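Local structure of uncharacterized protein (Uncultured organism, 5IBZ) at residues Arg29-Ile35 with Asn150-Leu156; Ser61-Val65 with Val207-Tyr211; Pro72-Ile78 with Ala100-Met106. The protein is a putative cyclase that may have arylformamidase activity, as assigned to its family, and binds acetylphosphate. All blocks are in the same frame, centred on the assembly; numbering follows the deposited sequence.

Contact 1 (Arg29-Ile35 with Asn150-Leu156); sequences RGAANYI and NVKTSFL
Arg29 and Ala32 press a long arm and a small knob into the type I beta turn Val151-Ser154, joining the 3-10 segment 31-34, just ahead of helix 37-44, to the loop that leads into strand 158-163. Ala32 CB is the central bump, 3.5 Å from Val151 CG1 and 3.4 Å from Ser154 OG in a hollow walled more loosely by the Phe155 ring. Ile35 makes the next bump, its extended chain laying CD1 against Ser154 OG and the backbone N of Phe155 while CG2 rests by Leu156 O. Tyr278 of strand 278-281 touches Ala32 and Val151 and meets Phe155 edge-to-face; Trp114 also meets that ring.

Arg29 closes the other flank. A bend at its third torsion (chi3 76°) swings the guanidinium across the turn, with Ala32 CB 4.0 Å above the guanidinium plane of Arg29, toward its rim. Arg29 NE donates to Asn150 O at 3.0 Å, the acceptor tilted slightly from the guanidinium plane, and NH1 is held by Asn33 OD1 within its own segment, which fixes the rotation of the group. Arg29 NH2 lies 3.7 Å from Ser154 CB and reaches polar atoms of the turn through two waters. One touches Thr153 OG1; the other accepts from Arg29 NH2 at 2.9 Å, donates to Ala32 O and lies 2.7 Å from Ser154 OG.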
loop_
_atom_site.group_PDB
_atom_site.type_symbol
_atom_site.label_atom_id
_atom_site.label_comp_id
_atom_site.label_asym_id
_atom_site.label_seq_id
_atom_site.Cartn_x
_atom_site.Cartn_y
_atom_site.Cartn_z
ATOM N N ARG B 29 -3.058 -29.327 -6.280
ATOM C CA ARG B 29 -4.388 -28.742 -6.457
ATOM C C ARG B 29 -5.441 -29.261 -5.483
ATOM O O ARG B 29 -6.486 -28.633 -5.307
ATOM C CB ARG B 29 -4.862 -28.951 -7.898
ATOM C CG ARG B 29 -3.886 -28.389 -8.912
ATOM C CD ARG B 29 -4.373 -28.542 -10.306
ATOM N NE ARG B 29 -5.424 -27.587 -10.640
ATOM C CZ ARG B 29 -6.696 -27.887 -10.876
ATOM N NH1 ARG B 29 -7.159 -29.133 -10.771
ATOM N NH2 ARG B 29 -7.534 -26.910 -11.224
ATOM N N GLY B 30 -5.216 -30.414 -4.874
ATOM C CA GLY B 30 -6.166 -30.917 -3.891
ATOM C C GLY B 30 -7.550 -31.158 -4.472
ATOM O O GLY B 30 -7.705 -31.663 -5.600
ATOM N N ALA B 31 -8.569 -30.774 -3.709
ATOM C CA ALA B 31 -9.947 -31.103 -4.071
ATOM C C ALA B 31 -10.436 -30.343 -5.295
ATOM O O ALA B 31 -11.474 -30.662 -5.860
ATOM C CB ALA B 31 -10.876 -30.862 -2.880
ATOM N N ALA B 32 -9.672 -29.359 -5.746
ATOM C CA ALA B 32 -9.977 -28.760 -7.042
ATOM C C ALA B 32 -9.950 -29.810 -8.170
ATOM O O ALA B 32 -10.610 -29.650 -9.208
ATOM C CB ALA B 32 -9.009 -27.617 -7.329
ATOM N N ASN B 33 -9.229 -30.908 -7.970
ATOM C CA ASN B 33 -9.219 -31.969 -8.966
ATOM C C ASN B 33 -10.557 -32.701 -9.135
ATOM O O ASN B 33 -10.747 -33.439 -10.113
ATOM C CB ASN B 33 -8.118 -32.969 -8.627
ATOM C CG ASN B 33 -6.731 -32.374 -8.776
ATOM O OD1 ASN B 33 -6.420 -31.702 -9.766
ATOM N ND2 ASN B 33 -5.893 -32.586 -7.767
ATOM N N TYR B 34 -11.488 -32.496 -8.204
ATOM C CA TYR B 34 -12.838 -33.014 -8.350
ATOM C C TYR B 34 -13.628 -32.242 -9.424
ATOM O O TYR B 34 -14.629 -32.751 -9.911
ATOM C CB TYR B 34 -13.608 -32.952 -7.041
ATOM C CG TYR B 34 -13.195 -33.905 -5.944
ATOM C CD1 TYR B 34 -13.011 -35.258 -6.179
ATOM C CD2 TYR B 34 -13.049 -33.444 -4.639
ATOM C CE1 TYR B 34 -12.660 -36.099 -5.158
ATOM C CE2 TYR B 34 -12.705 -34.281 -3.609
ATOM C CZ TYR B 34 -12.520 -35.606 -3.860
ATOM O OH TYR B 34 -12.184 -36.439 -2.808
ATOM N N ILE B 35 -13.204 -31.021 -9.772
ATOM C CA ILE B 35 -13.881 -30.291 -10.830
ATOM C C ILE B 35 -13.254 -30.694 -12.173
ATOM O O ILE B 35 -12.122 -30.341 -12.499
ATOM C CB ILE B 35 -13.814 -28.769 -10.638
ATOM C CG1 ILE B 35 -14.334 -28.390 -9.245
ATOM C CG2 ILE B 35 -14.597 -28.101 -11.751
ATOM C CD1 ILE B 35 -14.269 -26.880 -8.905
ATOM N N ASN B 150 -2.106 -22.310 -8.725
ATOM C CA ASN B 150 -2.353 -23.701 -9.079
ATOM C C ASN B 150 -3.826 -23.957 -9.375
ATOM O O ASN B 150 -4.165 -25.010 -9.934
ATOM C CB ASN B 150 -1.882 -24.645 -7.971
ATOM C CG ASN B 150 -0.375 -24.770 -7.911
ATOM O OD1 ASN B 150 0.236 -25.462 -8.725
ATOM N ND2 ASN B 150 0.242 -24.101 -6.947
ATOM N N VAL B 151 -4.708 -23.026 -9.011
ATOM C CA VAL B 151 -6.128 -23.171 -9.296
ATOM C C VAL B 151 -6.654 -21.929 -10.034
ATOM O O VAL B 151 -7.805 -21.515 -9.865
ATOM C CB VAL B 151 -6.945 -23.439 -8.004
ATOM C CG1 VAL B 151 -6.793 -24.916 -7.620
ATOM C CG2 VAL B 151 -6.512 -22.529 -6.847
ATOM N N LYS B 152 -5.806 -21.371 -10.893
ATOM C CA LYS B 152 -6.220 -20.198 -11.646
ATOM C C LYS B 152 -7.342 -20.532 -12.625
ATOM O O LYS B 152 -8.027 -19.619 -13.106
ATOM C CB LYS B 152 -5.048 -19.561 -12.396
ATOM C CG LYS B 152 -4.499 -20.385 -13.526
ATOM C CD LYS B 152 -3.436 -19.584 -14.327
ATOM C CE LYS B 152 -2.964 -20.393 -15.521
ATOM N NZ LYS B 152 -2.121 -19.601 -16.452
ATOM N N THR B 153 -7.532 -21.808 -12.949
ATOM C CA THR B 153 -8.668 -22.151 -13.821
ATOM C C THR B 153 -9.803 -22.862 -13.063
ATOM O O THR B 153 -10.861 -23.164 -13.649
ATOM C CB THR B 153 -8.234 -22.988 -15.065
ATOM O OG1 THR B 153 -7.223 -23.959 -14.767
ATOM C CG2 THR B 153 -7.661 -22.049 -16.112
ATOM N N SER B 154 -9.646 -23.036 -11.756
ATOM C CA SER B 154 -10.637 -23.782 -10.987
ATOM C C SER B 154 -11.764 -22.907 -10.455
ATOM O O SER B 154 -11.806 -21.682 -10.681
ATOM C CB SER B 154 -9.967 -24.509 -9.810
ATOM O OG SER B 154 -10.818 -25.517 -9.281
ATOM N N PHE B 155 -12.656 -23.546 -9.707
ATOM C CA PHE B 155 -13.804 -22.921 -9.038
ATOM C C PHE B 155 -14.773 -22.274 -10.016
ATOM O O PHE B 155 -15.504 -21.347 -9.668
ATOM C CB PHE B 155 -13.341 -21.916 -7.981
ATOM C CG PHE B 155 -12.237 -22.443 -7.102
ATOM C CD1 PHE B 155 -12.313 -23.694 -6.545
ATOM C CD2 PHE B 155 -11.105 -21.679 -6.874
ATOM C CE1 PHE B 155 -11.262 -24.195 -5.761
ATOM C CE2 PHE B 155 -10.071 -22.157 -6.089
ATOM C CZ PHE B 155 -10.152 -23.414 -5.539
ATOM N N LEU B 156 -14.828 -22.850 -11.201
ATOM C CA LEU B 156 -15.860 -22.541 -12.148
ATOM C C LEU B 156 -16.522 -23.879 -12.471
ATOM O O LEU B 156 -15.902 -24.756 -13.079
ATOM C CB LEU B 156 -15.248 -21.833 -13.350
ATOM C CG LEU B 156 -16.193 -21.423 -14.462
ATOM C CD1 LEU B 156 -15.726 -20.121 -15.098
ATOM C CD2 LEU B 156 -16.293 -22.542 -15.484
HETATM O O HOH W 1 -6.208 -24.495 -12.492
HETATM O O HOH W 2 -10.354 -27.560 -11.036
#

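Contact 2 (Ser61-Val65 with Val207-Tyr211); sequences SNGPV and VESWY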
loop_
_atom_site.group_PDB
_atom_site.type_symbol
_atom_site.label_atom_id
_atom_site.label_comp_id
_atom_site.label_asym_id
_atom_site.label_seq_id
_atom_site.Cartn_x
_atom_site.Cartn_y
_atom_site.Cartn_z
ATOM N N SER B 61 -13.294 0.187 2.731
ATOM C CA SER B 61 -12.700 0.159 4.057
ATOM C C SER B 61 -13.746 -0.039 5.158
ATOM O O SER B 61 -13.426 0.043 6.352
ATOM C CB SER B 61 -11.913 1.452 4.306
ATOM O OG SER B 61 -10.897 1.602 3.321
ATOM N N ASN B 62 -14.968 -0.358 4.741
ATOM C CA ASN B 62 -16.146 -0.394 5.612
ATOM C C ASN B 62 -16.591 -1.816 6.004
ATOM O O ASN B 62 -17.494 -1.998 6.830
ATOM C CB ASN B 62 -17.295 0.331 4.896
ATOM C CG ASN B 62 -18.493 0.574 5.789
ATOM O OD1 ASN B 62 -18.354 0.935 6.957
ATOM N ND2 ASN B 62 -19.692 0.366 5.233
ATOM N N GLY B 63 -15.954 -2.815 5.409
ATOM C CA GLY B 63 -16.377 -4.196 5.557
ATOM C C GLY B 63 -15.759 -4.930 6.740
ATOM O O GLY B 63 -14.867 -4.415 7.426
ATOM N N PRO B 64 -16.255 -6.138 7.017
ATOM C CA PRO B 64 -15.672 -6.911 8.098
ATOM C C PRO B 64 -14.339 -7.488 7.653
ATOM O O PRO B 64 -14.204 -7.982 6.527
ATOM C CB PRO B 64 -16.703 -8.002 8.351
ATOM C CG PRO B 64 -17.312 -8.210 6.997
ATOM C CD PRO B 64 -17.323 -6.870 6.319
ATOM N N VAL B 65 -13.371 -7.404 8.538
ATOM C CA VAL B 65 -12.069 -7.971 8.295
ATOM C C VAL B 65 -11.521 -8.316 9.672
ATOM O O VAL B 65 -11.642 -7.553 10.623
ATOM C CB VAL B 65 -11.175 -6.998 7.494
ATOM C CG1 VAL B 65 -11.135 -5.636 8.168
ATOM C CG2 VAL B 65 -9.804 -7.578 7.302
ATOM N N VAL B 207 -22.723 -12.051 8.015
ATOM C CA VAL B 207 -22.286 -10.808 7.391
ATOM C C VAL B 207 -23.458 -9.820 7.208
ATOM O O VAL B 207 -23.247 -8.601 7.096
ATOM C CB VAL B 207 -21.585 -11.080 6.029
ATOM C CG1 VAL B 207 -22.565 -11.611 5.014
ATOM C CG2 VAL B 207 -20.893 -9.850 5.514
ATOM N N GLU B 208 -24.691 -10.321 7.256
ATOM C CA GLU B 208 -25.873 -9.470 7.074
ATOM C C GLU B 208 -26.133 -8.588 8.288
ATOM O O GLU B 208 -26.998 -7.697 8.245
ATOM C CB GLU B 208 -27.104 -10.330 6.771
ATOM C CG GLU B 208 -26.968 -11.097 5.464
ATOM C CD GLU B 208 -28.052 -12.166 5.232
ATOM O OE1 GLU B 208 -29.095 -12.145 5.928
ATOM O OE2 GLU B 208 -27.845 -13.001 4.323
ATOM N N SER B 209 -25.393 -8.838 9.362
ATOM C CA SER B 209 -25.527 -8.050 10.582
ATOM C C SER B 209 -24.426 -7.001 10.753
ATOM O O SER B 209 -24.504 -6.176 11.653
ATOM C CB SER B 209 -25.548 -8.974 11.812
ATOM O OG SER B 209 -24.276 -9.571 12.095
ATOM N N TRP B 210 -23.427 -6.999 9.880
ATOM C CA TRP B 210 -22.242 -6.168 10.095
ATOM C C TRP B 210 -22.443 -4.685 9.793
ATOM O O TRP B 210 -22.020 -3.812 10.562
ATOM C CB TRP B 210 -21.089 -6.695 9.230
ATOM C CG TRP B 210 -19.936 -5.738 9.111
ATOM C CD1 TRP B 210 -19.705 -4.835 8.108
ATOM C CD2 TRP B 210 -18.854 -5.591 10.032
ATOM N NE1 TRP B 210 -18.552 -4.141 8.351
ATOM C CE2 TRP B 210 -18.006 -4.591 9.523
ATOM C CE3 TRP B 210 -18.523 -6.208 11.239
ATOM C CZ2 TRP B 210 -16.857 -4.188 10.184
ATOM C CZ3 TRP B 210 -17.386 -5.812 11.886
ATOM C CH2 TRP B 210 -16.561 -4.812 11.354
ATOM N N TYR B 211 -23.044 -4.385 8.652
ATOM C CA TYR B 211 -22.958 -3.022 8.115
ATOM C C TYR B 211 -23.729 -1.973 8.919
ATOM O O TYR B 211 -23.334 -0.804 8.935
ATOM C CB TYR B 211 -23.388 -3.047 6.651
ATOM C CG TYR B 211 -22.311 -3.652 5.784
ATOM C CD1 TYR B 211 -21.223 -2.893 5.380
ATOM C CD2 TYR B 211 -22.342 -4.995 5.432
ATOM C CE1 TYR B 211 -20.213 -3.439 4.607
ATOM C CE2 TYR B 211 -21.324 -5.557 4.655
ATOM C CZ TYR B 211 -20.268 -4.764 4.247
ATOM O OH TYR B 211 -19.234 -5.293 3.476
HETATM O O HOH W 3 -22.154 0.524 6.815
#
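Trp210 swings its indole out with CG opposite the backbone N (chi1 166°) and the ring turned nearly square to that bond (chi2 -95°), so that one face lies under Pro64 and the NE1 corner meets the chain just before it. Tyr211 takes the other branch, CG opposite its carbonyl carbon (chi1 -75°), which sends the phenol alongside Gly63. The result is a proline-tryptophan CH-pi contact between two loops, one between strands 52-54 and 73-76, the other between strand 199-203 and helix 215-223. Pro64 CD stands 3.7 Å from the centroid of the Trp210 five-membered ring, close to the ring normal, and Pro64 CB lies 3.6 Å above the indole plane of Trp210; the pyrrolidine thus spreads over the face with two of its carbons.

At the rim the indole is fixed by a nearly straight bond, Trp210 NE1 to Asn62 O at 2.8 Å, lying in the ring plane and directed at a lone pair in the carbonyl plane. The bond and the CH-pi contact both restrain the indole, and Trp210 CD1 sits 3.5 Å above the centre of the Tyr211 ring. Tyr211 OH lies 3.7 Å from Gly63 CA, and Val207 CG2 adds a looser touch to Pro64 CG. Pro64 also rests on Ile250, a residue of the acetylphosphate pocket, and on Phe222, whereas Phe221 meets Trp210 edge-to-face.

Asn62 closes the outer side. Its OD1 is held by Arg218, and Asn62 ND2 comes to the Tyr211 ring edge, 3.6 Å from CD1; a water accepts from Asn62 ND2 at 2.9 Å and donates to Tyr211 O.

Contact 3 (Pro72-Ile78 with Ala100-Met106); sequences PHHTMEI and ADDYIYM
Pro72 packs CB against CB of Met106, a selenomethionine, at 3.7 Å, where strand 73-76 begins its antiparallel pairing with strand 97-107. This two-stranded ribbon reaches out from the chain body and is built into the tetramer. His73 forms a hydrogen-bonded pair with Tyr105, N to O and O to N, and its ring leads away from the partner strand: ND1 bonds Tyr105 OH of the third subunit.

His74 faces the other side. Its CG lies opposite the backbone N (chi1 173°), which carries the imidazole along the ribbon to Asp102, the cross-strand neighbour of Met76. His74 NE2 donates to Asp102 OD2 at 2.6 Å, nearly straight and in the ring plane; OD2 is met on its anti side, from well out of the carboxylate plane, which is turned 71° from the ring. Asp102 OD2 also accepts from Val313 N, and OD1 from Gln109 NE2, both of the second subunit, so this buried His-carboxylate pair is also an interface element. Thr75 makes two bonds with Tyr103; Tyr103 N meets Thr75 O at 2.8 Å, and Thr75 OG1 reaches Thr75 of the fourth subunit. Met76, also selenomethionine, folds back through two bends to set Met76 SE 3.7 Å from Asp102 CB and CE beside Ala100 CB.

At Glu77 the strand breaks step in a classic beta bulge: Glu77 N donates to Asp101 O, and Ile78 N does so weakly. Glu77 CB comes to the edge of the Tyr103 ring, its carboxylate turned well out of that plane. Asp101, whose side chain lies about 5 Å from a bound acetylphosphate, salt-bridges Arg69 of the second subunit. Ile78 O closes the pairing by accepting from Asp101 N at 3.1 Å.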
loop_
_atom_site.group_PDB
_atom_site.type_symbol
_atom_site.label_atom_id
_atom_site.label_comp_id
_atom_site.label_asym_id
_atom_site.label_seq_id
_atom_site.Cartn_x
_atom_site.Cartn_y
_atom_site.Cartn_z
ATOM N N PRO B 72 -9.385 -3.259 3.285
ATOM C CA PRO B 72 -8.952 -2.814 1.959
ATOM C C PRO B 72 -9.032 -1.288 1.856
ATOM O O PRO B 72 -9.903 -0.676 2.452
ATOM C CB PRO B 72 -9.940 -3.493 1.015
ATOM C CG PRO B 72 -10.426 -4.699 1.786
ATOM C CD PRO B 72 -10.424 -4.303 3.214
ATOM N N HIS B 73 -8.123 -0.697 1.092
ATOM C CA HIS B 73 -8.061 0.745 1.007
ATOM C C HIS B 73 -7.829 1.199 -0.422
ATOM O O HIS B 73 -6.766 0.954 -1.003
ATOM C CB HIS B 73 -6.970 1.297 1.883
ATOM C CG HIS B 73 -7.085 2.770 2.075
ATOM N ND1 HIS B 73 -6.092 3.655 1.699
ATOM C CD2 HIS B 73 -8.083 3.517 2.598
ATOM C CE1 HIS B 73 -6.490 4.884 1.971
ATOM N NE2 HIS B 73 -7.691 4.831 2.522
ATOM N N HIS B 74 -8.835 1.886 -0.961
ATOM C CA HIS B 74 -8.869 2.372 -2.348
ATOM C C HIS B 74 -8.458 3.839 -2.371
ATOM O O HIS B 74 -8.938 4.638 -1.565
ATOM C CB HIS B 74 -10.289 2.174 -2.906
ATOM C CG HIS B 74 -10.540 2.761 -4.265
ATOM N ND1 HIS B 74 -11.618 3.585 -4.524
ATOM C CD2 HIS B 74 -9.929 2.559 -5.456
ATOM C CE1 HIS B 74 -11.628 3.902 -5.808
ATOM N NE2 HIS B 74 -10.610 3.299 -6.394
ATOM N N THR B 75 -7.521 4.192 -3.246
ATOM C CA THR B 75 -7.172 5.603 -3.442
ATOM C C THR B 75 -7.066 5.899 -4.920
ATOM O O THR B 75 -6.752 5.020 -5.726
ATOM C CB THR B 75 -5.827 6.015 -2.755
ATOM O OG1 THR B 75 -4.758 5.182 -3.217
ATOM C CG2 THR B 75 -5.915 5.924 -1.227
HETATM N N MSE B 76 -7.337 7.151 -5.267
HETATM C CA MSE B 76 -7.193 7.596 -6.642
HETATM C C MSE B 76 -5.810 8.195 -6.878
HETATM O O MSE B 76 -5.209 8.819 -5.993
HETATM C CB MSE B 76 -8.270 8.638 -6.993
HETATM C CG MSE B 76 -9.702 8.263 -6.663
HETATM SE SE MSE B 76 -10.571 6.945 -7.795
HETATM C CE MSE B 76 -10.696 7.977 -9.395
ATOM N N GLU B 77 -5.308 8.025 -8.099
ATOM C CA GLU B 77 -4.089 8.665 -8.551
ATOM C C GLU B 77 -4.408 9.970 -9.315
ATOM O O GLU B 77 -3.677 10.948 -9.233
ATOM C CB GLU B 77 -3.303 7.685 -9.436
ATOM C CG GLU B 77 -2.050 8.253 -10.034
ATOM C CD GLU B 77 -0.964 8.501 -9.021
ATOM O OE1 GLU B 77 -1.076 7.988 -7.896
ATOM O OE2 GLU B 77 -0.004 9.224 -9.349
ATOM N N ILE B 78 -5.514 9.966 -10.057
ATOM C CA ILE B 78 -5.993 11.153 -10.758
ATOM C C ILE B 78 -7.500 10.967 -10.945
ATOM O O ILE B 78 -7.974 9.840 -11.052
ATOM C CB ILE B 78 -5.244 11.383 -12.095
ATOM C CG1 ILE B 78 -5.760 12.642 -12.791
ATOM C CG2 ILE B 78 -5.362 10.207 -12.991
ATOM C CD1 ILE B 78 -4.667 13.604 -13.130
ATOM N N ALA B 100 -9.043 9.001 -15.340
ATOM C CA ALA B 100 -8.981 8.772 -13.901
ATOM C C ALA B 100 -8.337 7.410 -13.700
ATOM O O ALA B 100 -8.653 6.462 -14.427
ATOM C CB ALA B 100 -10.364 8.804 -13.265
ATOM N N ASP B 101 -7.459 7.311 -12.699
ATOM C CA ASP B 101 -6.668 6.100 -12.396
ATOM C C ASP B 101 -6.743 5.861 -10.896
ATOM O O ASP B 101 -6.841 6.833 -10.130
ATOM C CB ASP B 101 -5.183 6.276 -12.757
ATOM C CG ASP B 101 -4.807 5.803 -14.151
ATOM O OD1 ASP B 101 -5.684 5.470 -14.960
ATOM O OD2 ASP B 101 -3.582 5.788 -14.434
ATOM N N ASP B 102 -6.630 4.611 -10.459
ATOM C CA ASP B 102 -6.679 4.344 -9.027
ATOM C C ASP B 102 -5.867 3.107 -8.613
ATOM O O ASP B 102 -5.282 2.394 -9.458
ATOM C CB ASP B 102 -8.146 4.256 -8.550
ATOM C CG ASP B 102 -9.021 3.294 -9.364
ATOM O OD1 ASP B 102 -8.549 2.660 -10.336
ATOM O OD2 ASP B 102 -10.217 3.157 -8.996
ATOM N N TYR B 103 -5.799 2.921 -7.289
ATOM C CA TYR B 103 -4.940 1.956 -6.617
ATOM C C TYR B 103 -5.697 1.273 -5.484
ATOM O O TYR B 103 -6.672 1.801 -4.951
ATOM C CB TYR B 103 -3.696 2.651 -6.021
ATOM C CG TYR B 103 -2.581 2.870 -7.004
ATOM C CD1 TYR B 103 -2.650 3.881 -7.966
ATOM C CD2 TYR B 103 -1.454 2.050 -6.992
ATOM C CE1 TYR B 103 -1.647 4.061 -8.882
ATOM C CE2 TYR B 103 -0.438 2.244 -7.900
ATOM C CZ TYR B 103 -0.543 3.232 -8.850
ATOM O OH TYR B 103 0.482 3.409 -9.744
ATOM N N ILE B 104 -5.233 0.091 -5.092
ATOM C CA ILE B 104 -5.757 -0.558 -3.911
ATOM C C ILE B 104 -4.608 -1.161 -3.103
ATOM O O ILE B 104 -3.621 -1.655 -3.672
ATOM C CB ILE B 104 -6.778 -1.656 -4.280
ATOM C CG1 ILE B 104 -7.513 -2.170 -3.041
ATOM C CG2 ILE B 104 -6.107 -2.807 -4.998
ATOM C CD1 ILE B 104 -8.881 -1.573 -2.873
ATOM N N TYR B 105 -4.731 -1.060 -1.778
ATOM C CA TYR B 105 -3.907 -1.814 -0.831
ATOM C C TYR B 105 -4.856 -2.709 -0.077
ATOM O O TYR B 105 -5.771 -2.220 0.563
ATOM C CB TYR B 105 -3.164 -0.912 0.166
ATOM C CG TYR B 105 -2.179 -1.659 1.042
ATOM C CD1 TYR B 105 -1.061 -2.259 0.500
ATOM C CD2 TYR B 105 -2.367 -1.757 2.407
ATOM C CE1 TYR B 105 -0.145 -2.938 1.309
ATOM C CE2 TYR B 105 -1.462 -2.426 3.213
ATOM C CZ TYR B 105 -0.355 -3.002 2.661
ATOM O OH TYR B 105 0.573 -3.675 3.448
HETATM N N MSE B 106 -4.666 -4.017 -0.110
HETATM C CA MSE B 106 -5.543 -4.839 0.707
HETATM C C MSE B 106 -4.927 -6.144 1.131
HETATM O O MSE B 106 -4.049 -6.682 0.436
HETATM C CB MSE B 106 -6.840 -5.146 -0.055
HETATM C CG MSE B 106 -6.629 -5.984 -1.279
HETATM SE SE MSE B 106 -8.271 -6.251 -2.298
HETATM C CE MSE B 106 -9.320 -7.326 -1.073
#

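Contact 1 is buried within the chain body and contact 2 is partly buried, the two lying on opposite sides of its centre, while the centre of contact 3 lies about 23 Å from the centre of the chain, covered by other subunits. Both inner contacts join loops: contact 1 through small apolar bumps, an arginine and waters; contact 2 through a proline CH-pi contact and an indole N-H bond to a backbone carbonyl. Contact 3 instead rests on a regular backbone ladder, and the second subunit extends its sheet. Contacts 2 and 3 touch where Ser61 OG probably bonds Pro72 O, tying the loop at 61-65 to the start of the ribbon. Contacts 1 and 3 both meet the second subunit.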